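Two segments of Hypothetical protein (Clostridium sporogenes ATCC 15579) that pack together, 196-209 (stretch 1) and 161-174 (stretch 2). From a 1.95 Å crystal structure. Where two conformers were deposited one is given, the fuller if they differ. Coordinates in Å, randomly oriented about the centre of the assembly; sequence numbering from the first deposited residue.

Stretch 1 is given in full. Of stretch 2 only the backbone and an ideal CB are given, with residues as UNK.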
ATOM      1  N   GLN A 196      -7.851   7.778  20.968  1.00 33.62           N
ATOM      2  CA  GLN A 196      -8.787   6.638  20.951  1.00 29.62           C
ATOM      3  C   GLN A 196      -8.158   5.273  21.256  1.00 32.04           C
ATOM      4  O   GLN A 196      -8.863   4.312  21.549  1.00 32.61           O
ATOM      5  CB  GLN A 196      -9.593   6.593  19.666  1.00 32.68           C
ATOM      6  CG  GLN A 196     -10.733   7.571  19.665  1.00 38.03           C
ATOM      7  CD  GLN A 196     -11.834   7.191  20.643  1.00 45.18           C
ATOM      8  OE1 GLN A 196     -11.935   7.773  21.713  1.00 48.26           O
ATOM      9  NE2 GLN A 196     -12.658   6.225  20.278  1.00 49.76           N
ATOM     10  N   TYR A 197      -6.836   5.180  21.207  1.00 34.12           N
ATOM     11  CA  TYR A 197      -6.208   3.879  21.384  1.00 31.37           C
ATOM     12  C   TYR A 197      -6.429   3.338  22.796  1.00 39.14           C
ATOM     13  O   TYR A 197      -6.151   4.019  23.784  1.00 37.83           O
ATOM     14  CB  TYR A 197      -4.722   3.923  21.109  1.00 27.09           C
ATOM     15  CG  TYR A 197      -4.153   2.541  21.140  1.00 28.96           C
ATOM     16  CD1 TYR A 197      -4.342   1.663  20.051  1.00 34.14           C
ATOM     17  CD2 TYR A 197      -3.469   2.078  22.259  1.00 34.73           C
ATOM     18  CE1 TYR A 197      -3.839   0.390  20.088  1.00 38.80           C
ATOM     19  CE2 TYR A 197      -2.973   0.799  22.304  1.00 32.53           C
ATOM     20  CZ  TYR A 197      -3.154  -0.041  21.230  1.00 38.45           C
ATOM     21  OH  TYR A 197      -2.651  -1.315  21.303  1.00 35.06           O
ATOM     22  N   GLY A 198      -6.926   2.110  22.862  1.00 32.87           N
ATOM     23  CA  GLY A 198      -7.300   1.485  24.116  1.00 36.19           C
ATOM     24  C   GLY A 198      -8.768   1.668  24.481  1.00 35.89           C
ATOM     25  O   GLY A 198      -9.244   1.007  25.389  1.00 29.77           O
ATOM     26  N   LYS A 199      -9.455   2.579  23.792  1.00 29.68           N
ATOM     27  CA  LYS A 199     -10.849   2.946  24.073  1.00 34.27           C
ATOM     28  C   LYS A 199     -11.824   2.370  23.030  1.00 35.52           C
ATOM     29  O   LYS A 199     -12.869   1.877  23.371  1.00 41.96           O
ATOM     30  CB  LYS A 199     -10.996   4.474  24.042  1.00 36.33           C
ATOM     31  CG  LYS A 199     -10.347   5.239  25.157  1.00 45.36           C
ATOM     32  CD  LYS A 199     -10.645   6.714  24.994  1.00 56.65           C
ATOM     33  CE  LYS A 199     -10.111   7.545  26.151  1.00 63.82           C
ATOM     34  NZ  LYS A 199      -8.892   8.311  25.802  1.00 61.80           N
ATOM     35  N   SER A 200     -11.493   2.476  21.745  1.00 35.76           N
ATOM     36  CA  SER A 200     -12.342   1.901  20.699  1.00 35.88           C
ATOM     37  C   SER A 200     -12.212   0.383  20.663  1.00 38.02           C
ATOM     38  O   SER A 200     -11.157  -0.177  20.984  1.00 39.97           O
ATOM     39  CB  SER A 200     -11.985   2.507  19.332  1.00 39.53           C
ATOM     40  OG  SER A 200     -10.635   2.220  19.031  1.00 37.94           O
ATOM     41  N   LYS A 201     -13.284  -0.287  20.275  1.00 42.99           N
ATOM     42  CA  LYS A 201     -13.244  -1.745  20.133  1.00 50.90           C
ATOM     43  C   LYS A 201     -12.197  -2.139  19.084  1.00 39.30           C
ATOM     44  O   LYS A 201     -11.431  -3.075  19.278  1.00 49.61           O
ATOM     45  CB  LYS A 201     -14.630  -2.285  19.722  1.00 53.95           C
ATOM     46  CG  LYS A 201     -14.692  -3.814  19.586  1.00 71.50           C
ATOM     47  CD  LYS A 201     -16.021  -4.323  19.020  1.00 82.09           C
ATOM     48  CE  LYS A 201     -16.148  -4.033  17.527  1.00 93.46           C
ATOM     49  NZ  LYS A 201     -17.411  -4.555  16.937  1.00 98.82           N
ATOM     50  N   ASN A 202     -12.198  -1.413  17.966  1.00 42.40           N
ATOM     51  CA  ASN A 202     -11.289  -1.652  16.839  1.00 46.60           C
ATOM     52  C   ASN A 202     -10.050  -0.764  16.847  1.00 40.80           C
ATOM     53  O   ASN A 202     -10.093   0.401  17.271  1.00 34.74           O
ATOM     54  CB  ASN A 202     -12.016  -1.384  15.524  1.00 45.87           C
ATOM     55  CG  ASN A 202     -13.276  -2.218  15.375  1.00 53.70           C
ATOM     56  OD1 ASN A 202     -14.338  -1.705  14.997  1.00 56.22           O
ATOM     57  ND2 ASN A 202     -13.165  -3.506  15.671  1.00 48.37           N
ATOM     58  N   SER A 203      -8.943  -1.302  16.354  1.00 32.33           N
ATOM     59  CA  SER A 203      -7.716  -0.521  16.316  1.00 34.71           C
ATOM     60  C   SER A 203      -6.849  -0.813  15.094  1.00 34.87           C
ATOM     61  O   SER A 203      -6.972  -1.877  14.489  1.00 30.16           O
ATOM     62  CB  SER A 203      -6.918  -0.778  17.602  1.00 37.96           C
ATOM     63  OG  SER A 203      -6.294  -2.035  17.501  1.00 46.80           O
ATOM     64  N   ILE A 204      -5.993   0.148  14.738  1.00 28.12           N
ATOM     65  CA  ILE A 204      -4.945  -0.052  13.741  1.00 26.38           C
ATOM     66  C   ILE A 204      -3.600  -0.112  14.441  1.00 24.69           C
ATOM     67  O   ILE A 204      -3.222   0.813  15.175  1.00 29.54           O
ATOM     68  CB  ILE A 204      -4.884   1.074  12.673  1.00 31.04           C
ATOM     69  CG1 ILE A 204      -6.282   1.493  12.284  1.00 29.83           C
ATOM     70  CG2 ILE A 204      -4.057   0.578  11.471  1.00 30.18           C
ATOM     71  CD1 ILE A 204      -6.396   2.490  11.079  1.00 35.39           C
ATOM     72  N   GLU A 205      -2.900  -1.229  14.255  1.00 29.15           N
ATOM     73  CA  GLU A 205      -1.561  -1.410  14.806  1.00 30.56           C
ATOM     74  C   GLU A 205      -0.645  -1.183  13.629  1.00 30.50           C
ATOM     75  O   GLU A 205      -0.764  -1.867  12.619  1.00 31.67           O
ATOM     76  CB  GLU A 205      -1.349  -2.835  15.345  1.00 29.73           C
ATOM     77  CG  GLU A 205      -2.254  -3.217  16.566  1.00 44.47           C
ATOM     78  CD  GLU A 205      -1.792  -2.655  17.888  1.00 54.01           C
ATOM     79  OE1 GLU A 205      -0.660  -2.119  17.969  1.00 65.94           O
ATOM     80  OE2 GLU A 205      -2.571  -2.764  18.866  1.00 54.25           O
ATOM     81  N   VAL A 206       0.251  -0.217  13.743  1.00 30.32           N
ATOM     82  CA  VAL A 206       1.110   0.150  12.616  1.00 24.30           C
ATOM     83  C   VAL A 206       2.569   0.021  13.009  1.00 27.80           C
ATOM     84  O   VAL A 206       3.002   0.584  14.011  1.00 33.52           O
ATOM     85  CB  VAL A 206       0.808   1.602  12.150  1.00 30.67           C
ATOM     86  CG1 VAL A 206       1.584   1.924  10.918  1.00 25.54           C
ATOM     87  CG2 VAL A 206      -0.666   1.789  11.853  1.00 28.68           C
ATOM     88  N   ASN A 207       3.318  -0.765  12.251  1.00 26.57           N
ATOM     89  CA  ASN A 207       4.760  -0.789  12.355  0.50 26.65           C
ATOM     90  C   ASN A 207       5.372  -0.146  11.108  1.00 27.43           C
ATOM     91  O   ASN A 207       5.047  -0.549   9.996  1.00 24.46           O
ATOM     92  CB  ASN A 207       5.218  -2.231  12.560  0.50 30.14           C
ATOM     93  CG  ASN A 207       4.823  -2.767  13.924  0.50 38.50           C
ATOM     94  OD1 ASN A 207       3.722  -3.290  14.117  0.50 47.44           O
ATOM     95  ND2 ASN A 207       5.714  -2.614  14.884  0.50 30.34           N
ATOM     96  N   ILE A 208       6.219   0.867  11.299  1.00 26.78           N
ATOM     97  CA  ILE A 208       6.866   1.552  10.164  1.00 24.38           C
ATOM     98  C   ILE A 208       8.350   1.592  10.425  1.00 28.22           C
ATOM     99  O   ILE A 208       8.779   1.990  11.511  1.00 26.02           O
ATOM    100  CB  ILE A 208       6.435   3.029   9.992  1.00 28.00           C
ATOM    101  CG1 ILE A 208       4.919   3.164   9.973  1.00 33.01           C
ATOM    102  CG2 ILE A 208       6.980   3.585   8.634  1.00 29.00           C
ATOM    103  CD1 ILE A 208       4.419   4.595   9.870  1.00 33.35           C
ATOM    104  N   GLU A 209       9.123   1.155   9.444  1.00 25.85           N
ATOM    105  CA  GLU A 209      10.573   1.152   9.553  1.00 26.19           C
ATOM    106  C   GLU A 209      11.099   1.869   8.330  1.00 32.53           C
ATOM    107  O   GLU A 209      10.649   1.620   7.203  1.00 28.73           O
ATOM    108  CB  GLU A 209      11.139  -0.270   9.546  1.00 32.14           C
ATOM    109  CG  GLU A 209      10.718  -1.163  10.711  1.00 46.80           C
ATOM    110  CD  GLU A 209      11.307  -2.579  10.593  1.00 63.15           C
ATOM    111  OE1 GLU A 209      10.884  -3.347   9.698  1.00 66.69           O
ATOM    112  OE2 GLU A 209      12.206  -2.918  11.388  1.00 82.69           O
ATOM    113  N   UNK A 161      -1.656   8.666   6.742  1.00 25.73           N
ATOM    114  CA  UNK A 161      -2.805   9.331   7.348  1.00 29.98           C
ATOM    115  C   UNK A 161      -3.671   8.308   8.070  1.00 32.31           C
ATOM    116  O   UNK A 161      -4.075   7.321   7.494  1.00 28.33           O
ATOM    117  CB  UNK A 161      -3.623  10.077   6.292  1.00 29.98           C
ATOM    118  N   UNK A 162      -3.973   8.586   9.331  1.00 28.56           N
ATOM    119  CA  UNK A 162      -4.657   7.647  10.211  1.00 28.48           C
ATOM    120  C   UNK A 162      -5.944   8.265  10.754  1.00 31.73           C
ATOM    121  O   UNK A 162      -6.100   9.477  10.799  1.00 30.70           O
ATOM    122  CB  UNK A 162      -3.741   7.225  11.361  1.00 28.48           C
ATOM    123  N   UNK A 163      -6.895   7.423  11.144  1.00 28.83           N
ATOM    124  CA  UNK A 163      -8.194   7.958  11.547  1.00 33.50           C
ATOM    125  C   UNK A 163      -8.126   8.562  12.939  1.00 33.37           C
ATOM    126  O   UNK A 163      -7.262   8.181  13.724  1.00 35.48           O
ATOM    127  CB  UNK A 163      -9.263   6.864  11.502  1.00 33.50           C
ATOM    128  N   UNK A 164      -9.010   9.502  13.232  1.00 35.44           N
ATOM    129  CA  UNK A 164      -9.150  10.051  14.582  1.00 35.02           C
ATOM    130  C   UNK A 164     -10.130   9.203  15.390  1.00 37.13           C
ATOM    131  O   UNK A 164      -9.968   9.050  16.582  1.00 43.49           O
ATOM    132  CB  UNK A 164      -9.619  11.506  14.530  1.00 35.02           C
ATOM    133  N   UNK A 165     -11.097   8.603  14.702  1.00 41.37           N
ATOM    134  CA  UNK A 165     -12.243   7.934  15.330  1.00 47.52           C
ATOM    135  C   UNK A 165     -11.974   6.560  15.929  1.00 46.45           C
ATOM    136  O   UNK A 165     -12.722   6.114  16.761  1.00 47.09           O
ATOM    137  CB  UNK A 165     -13.359   7.792  14.293  1.00 47.52           C
ATOM    138  N   UNK A 166     -10.945   5.869  15.466  1.00 38.53           N
ATOM    139  CA  UNK A 166     -10.589   4.593  16.048  1.00 32.82           C
ATOM    140  C   UNK A 166      -9.166   4.640  16.566  1.00 28.40           C
ATOM    141  O   UNK A 166      -8.354   5.479  16.165  1.00 31.44           O
ATOM    142  CB  UNK A 166     -10.755   3.465  15.028  1.00 32.82           C
ATOM    143  N   UNK A 167      -8.863   3.736  17.488  1.00 28.66           N
ATOM    144  CA  UNK A 167      -7.556   3.716  18.115  1.00 27.43           C
ATOM    145  C   UNK A 167      -6.462   3.326  17.159  1.00 27.04           C
ATOM    146  O   UNK A 167      -6.593   2.410  16.344  1.00 28.96           O
ATOM    147  CB  UNK A 167      -7.559   2.759  19.308  1.00 27.43           C
ATOM    148  N   UNK A 168      -5.359   4.044  17.272  1.00 28.31           N
ATOM    149  CA  UNK A 168      -4.162   3.808  16.497  1.00 25.58           C
ATOM    150  C   UNK A 168      -2.920   3.777  17.401  1.00 27.59           C
ATOM    151  O   UNK A 168      -2.740   4.624  18.301  1.00 29.61           O
ATOM    152  CB  UNK A 168      -4.015   4.883  15.418  1.00 25.58           C
ATOM    153  N   UNK A 169      -2.086   2.771  17.180  1.00 25.75           N
ATOM    154  CA  UNK A 169      -0.769   2.711  17.794  1.00 28.41           C
ATOM    155  C   UNK A 169       0.245   2.451  16.723  1.00 29.22           C
ATOM    156  O   UNK A 169       0.076   1.521  15.935  1.00 31.83           O
ATOM    157  CB  UNK A 169      -0.700   1.637  18.882  1.00 28.41           C
ATOM    158  N   UNK A 170       1.300   3.268  16.705  1.00 22.35           N
ATOM    159  CA  UNK A 170       2.340   3.212  15.668  1.00 25.17           C
ATOM    160  C   UNK A 170       3.689   3.019  16.325  1.00 29.76           C
ATOM    161  O   UNK A 170       4.090   3.807  17.194  1.00 32.61           O
ATOM    162  CB  UNK A 170       2.339   4.479  14.810  1.00 25.17           C
ATOM    163  N   UNK A 171       4.381   1.965  15.941  1.00 24.16           N
ATOM    164  CA  UNK A 171       5.799   1.842  16.274  1.00 27.48           C
ATOM    165  C   UNK A 171       6.581   2.340  15.076  1.00 30.89           C
ATOM    166  O   UNK A 171       6.493   1.771  13.995  1.00 30.74           O
ATOM    167  CB  UNK A 171       6.181   0.404  16.633  1.00 27.48           C
ATOM    168  N   UNK A 172       7.318   3.433  15.254  1.00 30.31           N
ATOM    169  CA  UNK A 172       8.029   4.047  14.127  1.00 33.17           C
ATOM    170  C   UNK A 172       9.511   4.089  14.427  1.00 32.47           C
ATOM    171  O   UNK A 172       9.950   4.751  15.383  1.00 33.01           O
ATOM    172  CB  UNK A 172       7.503   5.455  13.841  1.00 33.17           C
ATOM    173  N   UNK A 173      10.251   3.357  13.588  1.00 31.52           N
ATOM    174  CA  UNK A 173      11.695   3.212  13.699  1.00 39.47           C
ATOM    175  C   UNK A 173      12.425   3.684  12.446  1.00 37.93           C
ATOM    176  O   UNK A 173      12.088   3.305  11.315  1.00 30.80           O
ATOM    177  CB  UNK A 173      12.050   1.752  13.985  1.00 39.47           C
ATOM    178  N   UNK A 174      13.433   4.524  12.644  1.00 37.63           N
ATOM    179  CA  UNK A 174      14.283   4.944  11.515  1.00 29.38           C
ATOM    180  C   UNK A 174      15.736   4.745  11.852  1.00 31.67           C
ATOM    181  O   UNK A 174      16.108   4.729  13.030  1.00 26.49           O
ATOM    182  CB  UNK A 174      14.030   6.407  11.147  1.00 29.38           C
TER

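Stretch 2 ends in a strand, 167-174, that runs parallel to strand 203-209 of stretch 1, with their axes 10° apart.

Position 161 has nothing of stretch 1 near its CB, so many residues would suit it. It is Tyr161, which makes no contact here.

Position 162 points toward stretch 1, with its CB 5.4 Å from Ile204 CD1. A medium or large apolar side chain could bridge that gap. It is Leu162; its CD2 lies 4.1 Å from Val206 CG2 and 4.3 Å from Ile204 CD1.

Position 163 also points toward Ile204, and its phi of -77° is compatible with proline. A compact apolar residue would fit. It is Pro163, whose CD packs 3.5 Å from Ile204 CD1.

Positions 164 and 165 point away, so polar residues would serve. They are Lys164 and Ser165. Water 1 donates to Lys164 O (2.9 Å) and accepts from Gln196 N (3.0 Å).

At 166 the CB is 3.9 Å from Asn202 O, but the bond points away overall. A branched apolar chain could turn back over Ile204. It is Ile166, with chi1 p; its CD1 reaches 3.7 Å from Ile204 CG1.

Position 167 has no room for a side chain. An ideal CB would sit 2.7 Å from Tyr197 CA, a clash, and 3.0 Å from Gln196 O. Glycine alone fits comfortably, and it is Gly167. Its N donates a hydrogen bond to Ser200 OG at 2.8 Å. Its O accepts from Ile204 N at 2.8 Å.

Position 168 lies on the face of Ile204, Val206 and Ile208. A beta-branched apolar residue suits a strand there. It is Val168, with CG2 4.2 Å from Ile204 CG1.

Position 169 is on the other face, with its CB 3.6 Å from Tyr197 CE1 and 3.9 Å from Glu205 OE1. A long aliphatic chain, perhaps with a positive end, would suit. It is Lys169. Its CB lies over the Tyr197 ring, 3.8 Å from the centroid, in a CH-pi contact, and its CD is 3.5 Å from Tyr197 OH. Its backbone N donates to Ile204 O (3.0 Å), and its O accepts from Val206 N (2.8 Å).

Position 170 returns to the apolar face, between Val206 and Ile208. Valine, leucine or isoleucine would fit. It is Ile170: CG1 is 3.9 Å from Val206 CB, and CG2 is 4.0 Å from Ile208 CD1.

Position 171 has its CB 3.5 Å from Asn207 ND2, with space beyond for a long polar chain. It is Lys171, extended, its end leading away.

Position 172 faces the apolar side, with its CB 4.4 Å from Ile208 O. Small or medium apolar residues are plausible. It is Ala172.

At 173 the neighbour is Glu209, so a positive or neutral polar residue might be expected. It is Glu173; its OE1 is 4.0 Å from Glu209 OE2, like charges close together. A long salt bridge joins Glu173 OE2 to Lys171 NZ (4.0 Å).

Position 174 meets open space, so almost any residue, most naturally a polar one, would serve. It is Lys174.

Stretch 2 (161-174) YLPKSIGVKIKAEK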
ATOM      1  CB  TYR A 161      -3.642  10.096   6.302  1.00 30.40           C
ATOM      2  CG  TYR A 161      -2.824  11.145   5.556  1.00 28.68           C
ATOM      3  CD1 TYR A 161      -2.670  12.426   6.055  1.00 37.50           C
ATOM      4  CD2 TYR A 161      -2.191  10.822   4.348  1.00 34.85           C
ATOM      5  CE1 TYR A 161      -1.890  13.368   5.366  1.00 40.45           C
ATOM      6  CE2 TYR A 161      -1.411  11.735   3.671  1.00 39.73           C
ATOM      7  CZ  TYR A 161      -1.268  12.997   4.179  1.00 47.25           C
ATOM      8  OH  TYR A 161      -0.495  13.858   3.469  1.00 55.21           O
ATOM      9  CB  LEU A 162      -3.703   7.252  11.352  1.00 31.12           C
ATOM     10  CG  LEU A 162      -2.543   6.427  10.801  1.00 33.36           C
ATOM     11  CD1 LEU A 162      -1.305   6.501  11.646  1.00 37.32           C
ATOM     12  CD2 LEU A 162      -2.951   5.012  10.614  1.00 30.58           C
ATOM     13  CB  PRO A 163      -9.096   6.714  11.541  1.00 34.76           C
ATOM     14  CG  PRO A 163      -8.179   5.578  11.766  1.00 30.92           C
ATOM     15  CD  PRO A 163      -6.819   5.959  11.269  1.00 30.35           C
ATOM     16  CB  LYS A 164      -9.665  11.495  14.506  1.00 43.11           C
ATOM     17  CG  LYS A 164      -8.644  12.472  13.925  1.00 58.78           C
ATOM     18  CD  LYS A 164      -9.212  13.864  13.728  1.00 63.34           C
ATOM     19  CE  LYS A 164      -8.112  14.881  13.491  1.00 70.20           C
ATOM     20  NZ  LYS A 164      -8.616  16.031  12.693  1.00 79.32           N
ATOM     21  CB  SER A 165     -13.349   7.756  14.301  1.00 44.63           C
ATOM     22  OG  SER A 165     -12.865   7.058  13.162  1.00 46.43           O
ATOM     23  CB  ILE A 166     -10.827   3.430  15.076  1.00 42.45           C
ATOM     24  CG1 ILE A 166      -9.789   3.377  13.982  1.00 39.58           C
ATOM     25  CG2 ILE A 166     -12.224   3.557  14.439  1.00 41.81           C
ATOM     26  CD1 ILE A 166      -9.844   2.077  13.230  1.00 48.45           C
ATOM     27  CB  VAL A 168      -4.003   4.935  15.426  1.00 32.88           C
ATOM     28  CG1 VAL A 168      -2.767   4.755  14.638  1.00 46.21           C
ATOM     29  CG2 VAL A 168      -5.180   4.947  14.500  1.00 32.90           C
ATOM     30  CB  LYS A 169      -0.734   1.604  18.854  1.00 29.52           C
ATOM     31  CG  LYS A 169       0.577   1.445  19.596  1.00 43.68           C
ATOM     32  CD  LYS A 169       0.351   0.449  20.725  1.00 56.76           C
ATOM     33  CE  LYS A 169       1.547   0.196  21.605  1.00 66.66           C
ATOM     34  NZ  LYS A 169       1.106  -0.534  22.854  1.00 66.19           N
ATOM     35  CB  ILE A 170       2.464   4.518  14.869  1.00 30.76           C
ATOM     36  CG1 ILE A 170       1.119   4.918  14.270  1.00 33.19           C
ATOM     37  CG2 ILE A 170       3.522   4.376  13.718  1.00 29.98           C
ATOM     38  CD1 ILE A 170       0.535   6.100  14.929  1.00 39.55           C
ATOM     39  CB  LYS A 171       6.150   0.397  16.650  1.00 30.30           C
ATOM     40  CG  LYS A 171       7.628   0.185  17.000  1.00 45.46           C
ATOM     41  CD  LYS A 171       7.882  -1.244  17.488  1.00 59.90           C
ATOM     42  CE  LYS A 171       9.264  -1.396  18.129  1.00 78.66           C
ATOM     43  NZ  LYS A 171       9.377  -2.618  18.996  1.00 86.94           N
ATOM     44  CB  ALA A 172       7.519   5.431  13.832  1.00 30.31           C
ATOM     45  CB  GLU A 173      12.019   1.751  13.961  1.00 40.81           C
ATOM     46  CG  GLU A 173      11.717   1.364  15.395  1.00 60.28           C
ATOM     47  CD  GLU A 173      11.604  -0.120  15.598  1.00 71.94           C
ATOM     48  OE1 GLU A 173      11.171  -0.831  14.655  1.00 71.58           O
ATOM     49  OE2 GLU A 173      11.938  -0.567  16.714  1.00 81.60           O
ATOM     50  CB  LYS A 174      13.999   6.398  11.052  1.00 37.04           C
ATOM     51  CG  LYS A 174      13.787   7.476  12.147  1.00 45.04           C
ATOM     52  CD  LYS A 174      14.843   7.469  13.200  1.00 67.58           C
ATOM     53  CE  LYS A 174      14.821   8.698  14.097  1.00 63.70           C
ATOM     54  NZ  LYS A 174      16.268   9.038  14.381  1.00 65.48           N
TER
HETATM   55  O   HOH W   1      -8.090   9.707  18.681  1.00 37.76           O
HETATM   56  O   HOH W   2       1.878  -1.008  16.810  0.50 26.35           O
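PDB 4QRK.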